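Local atomic coordinates of flagellar basal body protein (Helicobacter pylori, PDB entry 5NPY), a protein that probably forms part of the flagellar hook, the curved extracellular joint thought to transmit torque from the rotary motor to the filament. Residues Leu310-Pro315 with Met339-Gly344; Ala509-Gln514 with Asn541-Trp546. All coordinates share one frame; numbering follows the deposited sequence.

Contact 1 (Leu310-Pro315 with Met339-Gly344)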
loop_
_atom_site.group_PDB
_atom_site.type_symbol
_atom_site.label_atom_id
_atom_site.label_comp_id
_atom_site.label_asym_id
_atom_site.label_seq_id
_atom_site.Cartn_x
_atom_site.Cartn_y
_atom_site.Cartn_z
ATOM N N LEU A 310 -22.029 -29.781 -4.966
ATOM C CA LEU A 310 -22.207 -30.675 -3.833
ATOM C C LEU A 310 -23.155 -31.806 -4.224
ATOM O O LEU A 310 -24.039 -31.643 -5.073
ATOM C CB LEU A 310 -22.760 -29.922 -2.620
ATOM C CG LEU A 310 -21.902 -28.774 -2.090
ATOM C CD1 LEU A 310 -22.613 -28.101 -0.917
ATOM C CD2 LEU A 310 -20.512 -29.247 -1.672
ATOM N N GLU A 311 -22.971 -32.960 -3.589
ATOM C CA GLU A 311 -23.704 -34.153 -3.978
ATOM C C GLU A 311 -24.036 -34.980 -2.748
ATOM O O GLU A 311 -23.141 -35.327 -1.971
ATOM C CB GLU A 311 -22.878 -34.975 -4.969
ATOM C CG GLU A 311 -23.372 -36.384 -5.184
ATOM C CD GLU A 311 -22.326 -37.260 -5.834
ATOM O OE1 GLU A 311 -21.247 -37.452 -5.219
ATOM O OE2 GLU A 311 -22.576 -37.729 -6.966
ATOM N N ILE A 312 -25.313 -35.296 -2.572
ATOM C CA ILE A 312 -25.761 -36.182 -1.506
ATOM C C ILE A 312 -25.932 -37.565 -2.115
ATOM O O ILE A 312 -26.785 -37.774 -2.981
ATOM C CB ILE A 312 -27.057 -35.687 -0.858
ATOM C CG1 ILE A 312 -26.920 -34.212 -0.492
ATOM C CG2 ILE A 312 -27.374 -36.501 0.403
ATOM C CD1 ILE A 312 -28.170 -33.640 0.131
ATOM N N ALA A 313 -25.106 -38.510 -1.671
ATOM C CA ALA A 313 -25.004 -39.820 -2.291
ATOM C C ALA A 313 -25.175 -40.914 -1.249
ATOM O O ALA A 313 -24.766 -40.768 -0.092
ATOM C CB ALA A 313 -23.652 -39.994 -3.003
ATOM N N ASN A 314 -25.793 -42.015 -1.674
ATOM C CA ASN A 314 -25.883 -43.213 -0.859
ATOM C C ASN A 314 -24.756 -44.139 -1.261
ATOM O O ASN A 314 -24.699 -44.540 -2.434
ATOM C CB ASN A 314 -27.228 -43.898 -1.053
ATOM C CG ASN A 314 -27.355 -45.180 -0.249
ATOM O OD1 ASN A 314 -26.447 -45.560 0.481
ATOM N ND2 ASN A 314 -28.501 -45.843 -0.368
ATOM N N PRO A 315 -23.835 -44.497 -0.353
ATOM C CA PRO A 315 -22.706 -45.346 -0.758
ATOM C C PRO A 315 -23.093 -46.815 -0.901
ATOM O O PRO A 315 -22.584 -47.509 -1.788
ATOM C CB PRO A 315 -21.681 -45.130 0.368
ATOM C CG PRO A 315 -22.399 -44.337 1.462
ATOM C CD PRO A 315 -23.837 -44.241 1.097
ATOM N N MET A 339 -37.131 -38.768 -1.653
ATOM C CA MET A 339 -36.328 -39.177 -2.739
ATOM C C MET A 339 -35.481 -40.331 -2.310
ATOM O O MET A 339 -34.945 -40.343 -1.226
ATOM C CB MET A 339 -35.474 -38.024 -3.181
ATOM C CG MET A 339 -34.553 -38.349 -4.312
ATOM S SD MET A 339 -33.498 -36.967 -4.650
ATOM C CE MET A 339 -33.507 -36.940 -6.403
ATOM N N GLU A 340 -35.394 -41.305 -3.198
ATOM C CA GLU A 340 -34.671 -42.521 -2.976
ATOM C C GLU A 340 -33.311 -42.497 -3.593
ATOM O O GLU A 340 -33.162 -42.246 -4.761
ATOM C CB GLU A 340 -35.442 -43.689 -3.568
ATOM C CG GLU A 340 -34.641 -44.976 -3.641
ATOM C CD GLU A 340 -35.401 -46.127 -4.259
ATOM O OE1 GLU A 340 -35.407 -46.227 -5.488
ATOM O OE2 GLU A 340 -35.979 -46.927 -3.510
ATOM N N LEU A 341 -32.320 -42.770 -2.784
ATOM C CA LEU A 341 -30.939 -42.837 -3.242
ATOM C C LEU A 341 -30.425 -44.253 -3.029
ATOM O O LEU A 341 -30.324 -44.719 -1.888
ATOM C CB LEU A 341 -30.059 -41.828 -2.511
ATOM C CG LEU A 341 -30.486 -40.366 -2.537
ATOM C CD1 LEU A 341 -29.593 -39.572 -1.600
ATOM C CD2 LEU A 341 -30.429 -39.817 -3.959
ATOM N N LYS A 342 -30.125 -44.937 -4.122
ATOM C CA LYS A 342 -29.314 -46.136 -4.091
ATOM C C LYS A 342 -27.908 -45.738 -4.529
ATOM O O LYS A 342 -27.610 -44.552 -4.700
ATOM C CB LYS A 342 -29.930 -47.229 -4.970
ATOM C CG LYS A 342 -29.840 -46.950 -6.460
ATOM C CD LYS A 342 -30.388 -48.101 -7.291
ATOM C CE LYS A 342 -31.890 -47.990 -7.475
ATOM N NZ LYS A 342 -32.352 -48.745 -8.674
ATOM N N LYS A 343 -27.036 -46.733 -4.722
ATOM C CA LYS A 343 -25.631 -46.459 -5.012
ATOM C C LYS A 343 -25.474 -45.535 -6.216
ATOM O O LYS A 343 -24.724 -44.553 -6.170
ATOM C CB LYS A 343 -24.882 -47.775 -5.235
ATOM C CG LYS A 343 -23.384 -47.622 -5.440
ATOM C CD LYS A 343 -22.865 -48.553 -6.531
ATOM C CE LYS A 343 -23.410 -48.166 -7.909
ATOM N NZ LYS A 343 -23.016 -46.783 -8.333
ATOM N N GLY A 344 -26.196 -45.816 -7.299
ATOM C CA GLY A 344 -26.017 -45.025 -8.503
ATOM C C GLY A 344 -26.668 -43.656 -8.447
ATOM O O GLY A 344 -26.225 -42.732 -9.134
HETATM O O HOH W 1 -25.424 -42.265 -4.600
#
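Asn314 ND2 donates to Leu341 O across 2.6 Å, joining the residue just after strand 308-313 to the last residue of strand 339-341. The two strands belong to different β-sheets, the first antiparallel and the second mixed, with 339-341 as its outermost strand. The bond is nearly straight (172° at the hydrogen) and lies in the amide plane of Asn314, although the donor stands 32° from the plane of the Leu341 carbonyl. Asn314 points its CB toward the other segment, and CG anti to the backbone N (chi1 178°) places the amide beside Leu341 O; the CB atoms of Asn314 and Leu341 pack at 3.8 Å. Next to this polar link, Leu341 CD1 rests 3.6 Å from Ile312 O and more loosely against Ile312 CG2.

On the loop side, Lys343 CA approaches Asn314 O at 3.3 Å in a nearly linear CA-H...O contact, while Lys343 CG lies alongside Pro315 O. The Lys343 side chain then bends away from this contact.

Further out, ND2 has a second acceptor in Thr318 O and OD1 accepts weakly from Ser316 N, which, with the bond to Leu341 O, help fix the rotation of the buried amide. Phe322 of strand 320-325 touches both Ile312 and Leu341, continuing the apolar packing between the sheets. A water completes the junction, accepting from Asn314 N at 3.0 Å and lying within hydrogen-bonding distance of Lys343 O (2.9 Å).

Contact 2 (Ala509-Gln514 with Asn541-Trp546); sequences AFTNDQ and NPILGW
Ile543 sets CG1 anti to its carbonyl carbon (chi1 -49°), and chi2 of 160° places CD1 against Thr511 CG2, 3.8 Å away; the Ile543 and Thr511 side chains cross at about a right angle. In Phe510, CG is likewise anti to the carbonyl carbon (chi1 -55°), and CE2 of the ring lies 3.6 Å from Pro542 CA and 3.7 Å from Pro542 CB.

Between these two apolar meetings runs an antiparallel β-bridge, in which Ala509 and Ile543 form a hydrogen-bonded pair. Ala509 N donates to Ile543 O at 2.9 Å, in the carbonyl plane and on a lone pair. The return bond, from Ile543 N to Ala509 O, is 2.7 Å long. Ala509 CB and Ile543 CB lie on the same face of the sheet, 4.4 Å apart, and Ile543 CB and CG1 also lean on Ala509 O. The bridge thus attaches the short strand 543-544 to the end of strand 499-509, which also pairs with strand 143-148 in the region matching the FlgE/F/G D1 family, just where the chain leaves it for a loop.

Around the contact, Trp96 meets the Phe510 ring and gives its NE1 hydrogen to Asp513 OD2, while Ile109 and Phe114 touch Pro542. The two reciprocal bonds satisfy the amide N-H and carbonyl of both bridge residues, which lets Ala509 be buried without leaving its backbone polar groups unpaired.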
loop_
_atom_site.group_PDB
_atom_site.type_symbol
_atom_site.label_atom_id
_atom_site.label_comp_id
_atom_site.label_asym_id
_atom_site.label_seq_id
_atom_site.Cartn_x
_atom_site.Cartn_y
_atom_site.Cartn_z
ATOM N N ALA A 509 19.866 37.243 8.606
ATOM C CA ALA A 509 19.480 38.577 9.032
ATOM C C ALA A 509 20.373 39.030 10.179
ATOM O O ALA A 509 21.142 38.252 10.750
ATOM C CB ALA A 509 18.005 38.626 9.451
ATOM N N PHE A 510 20.257 40.312 10.508
ATOM C CA PHE A 510 21.027 40.915 11.580
ATOM C C PHE A 510 20.157 41.939 12.280
ATOM O O PHE A 510 19.262 42.529 11.672
ATOM C CB PHE A 510 22.292 41.599 11.066
ATOM C CG PHE A 510 23.181 40.706 10.258
ATOM C CD1 PHE A 510 22.954 40.523 8.902
ATOM C CD2 PHE A 510 24.258 40.060 10.852
ATOM C CE1 PHE A 510 23.782 39.701 8.156
ATOM C CE2 PHE A 510 25.090 39.241 10.111
ATOM C CZ PHE A 510 24.850 39.058 8.765
ATOM N N THR A 511 20.430 42.149 13.565
ATOM C CA THR A 511 19.725 43.193 14.294
ATOM C C THR A 511 20.252 44.586 13.973
ATOM O O THR A 511 19.617 45.574 14.360
ATOM C CB THR A 511 19.811 42.948 15.804
ATOM O OG1 THR A 511 21.190 42.933 16.214
ATOM C CG2 THR A 511 19.131 41.624 16.178
ATOM N N ASN A 512 21.384 44.692 13.273
ATOM C CA ASN A 512 21.898 46.001 12.862
ATOM C C ASN A 512 22.642 45.849 11.529
ATOM O O ASN A 512 23.856 45.638 11.504
ATOM C CB ASN A 512 22.800 46.598 13.928
ATOM C CG ASN A 512 23.258 47.984 13.560
ATOM O OD1 ASN A 512 22.492 48.743 12.973
ATOM N ND2 ASN A 512 24.515 48.315 13.863
ATOM N N ASP A 513 21.905 46.007 10.423
ATOM C CA ASP A 513 22.527 45.931 9.100
ATOM C C ASP A 513 23.535 47.051 8.877
ATOM O O ASP A 513 24.470 46.893 8.081
ATOM C CB ASP A 513 21.463 45.977 7.999
ATOM C CG ASP A 513 20.699 44.680 7.866
ATOM O OD1 ASP A 513 19.490 44.748 7.569
ATOM O OD2 ASP A 513 21.306 43.597 8.057
ATOM N N GLN A 514 23.354 48.192 9.556
ATOM C CA GLN A 514 24.322 49.284 9.469
ATOM C C GLN A 514 25.711 48.854 9.946
ATOM O O GLN A 514 26.717 49.441 9.527
ATOM C CB GLN A 514 23.841 50.490 10.287
ATOM C CG GLN A 514 22.378 50.864 10.102
ATOM C CD GLN A 514 21.929 51.998 11.036
ATOM O OE1 GLN A 514 22.662 52.972 11.257
ATOM N NE2 GLN A 514 20.721 51.866 11.591
ATOM N N ASN A 541 25.448 38.961 15.684
ATOM C CA ASN A 541 25.683 37.677 15.041
ATOM C C ASN A 541 24.594 37.392 14.007
ATOM O O ASN A 541 23.472 37.902 14.117
ATOM C CB ASN A 541 25.718 36.559 16.074
ATOM C CG ASN A 541 26.977 36.572 16.891
ATOM O OD1 ASN A 541 28.030 36.971 16.403
ATOM N ND2 ASN A 541 26.881 36.138 18.144
ATOM N N PRO A 542 24.900 36.577 12.992
ATOM C CA PRO A 542 23.920 36.346 11.928
ATOM C C PRO A 542 22.770 35.510 12.447
ATOM O O PRO A 542 22.963 34.551 13.196
ATOM C CB PRO A 542 24.725 35.605 10.857
ATOM C CG PRO A 542 25.770 34.884 11.637
ATOM C CD PRO A 542 26.137 35.805 12.771
ATOM N N ILE A 543 21.564 35.897 12.059
ATOM C CA ILE A 543 20.349 35.224 12.493
ATOM C C ILE A 543 19.865 34.342 11.347
ATOM O O ILE A 543 19.556 34.842 10.256
ATOM C CB ILE A 543 19.276 36.239 12.917
ATOM C CG1 ILE A 543 19.869 37.273 13.876
ATOM C CG2 ILE A 543 18.077 35.531 13.538
ATOM C CD1 ILE A 543 19.050 38.555 13.966
ATOM N N LEU A 544 19.826 33.029 11.587
ATOM C CA LEU A 544 19.338 32.080 10.593
ATOM C C LEU A 544 17.965 32.511 10.105
ATOM O O LEU A 544 17.091 32.852 10.904
ATOM C CB LEU A 544 19.274 30.679 11.198
ATOM C CG LEU A 544 19.459 29.459 10.297
ATOM C CD1 LEU A 544 20.861 29.432 9.742
ATOM C CD2 LEU A 544 19.176 28.182 11.079
ATOM N N GLY A 545 17.785 32.504 8.782
ATOM C CA GLY A 545 16.647 33.180 8.178
ATOM C C GLY A 545 15.302 32.563 8.489
ATOM O O GLY A 545 14.277 33.234 8.331
ATOM N N TRP A 546 15.283 31.315 8.946
ATOM C CA TRP A 546 14.067 30.532 9.090
ATOM C C TRP A 546 13.967 29.987 10.506
ATOM O O TRP A 546 14.982 29.743 11.163
ATOM C CB TRP A 546 14.042 29.374 8.083
ATOM C CG TRP A 546 15.348 28.596 8.021
ATOM C CD1 TRP A 546 15.787 27.640 8.906
ATOM C CD2 TRP A 546 16.374 28.714 7.022
ATOM N NE1 TRP A 546 17.016 27.158 8.513
ATOM C CE2 TRP A 546 17.399 27.796 7.362
ATOM C CE3 TRP A 546 16.528 29.505 5.880
ATOM C CZ2 TRP A 546 18.557 27.644 6.589
ATOM C CZ3 TRP A 546 17.672 29.352 5.116
ATOM C CH2 TRP A 546 18.675 28.432 5.475
#

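Overall arrangement
Contacts 1 and 2 lie on opposite sides of the centre of this elongated chain, with their own centres 94 Å apart and their nearest atoms about 68 Å apart. They come in series: 310-315 meets 339-344 before 509-514 meets 541-546. No sheet is common to both. Contact 1 joins an antiparallel sheet containing strands 293-298 and 346-364 to a mixed sheet containing 320-325, whereas contact 2 adds strand 543-544 to 499-509, which also pairs with 143-148 in the D1 family region. The two thus join parts of the fold in separate regions of the molecule, consistent with the multidomain build of flagellar hook proteins.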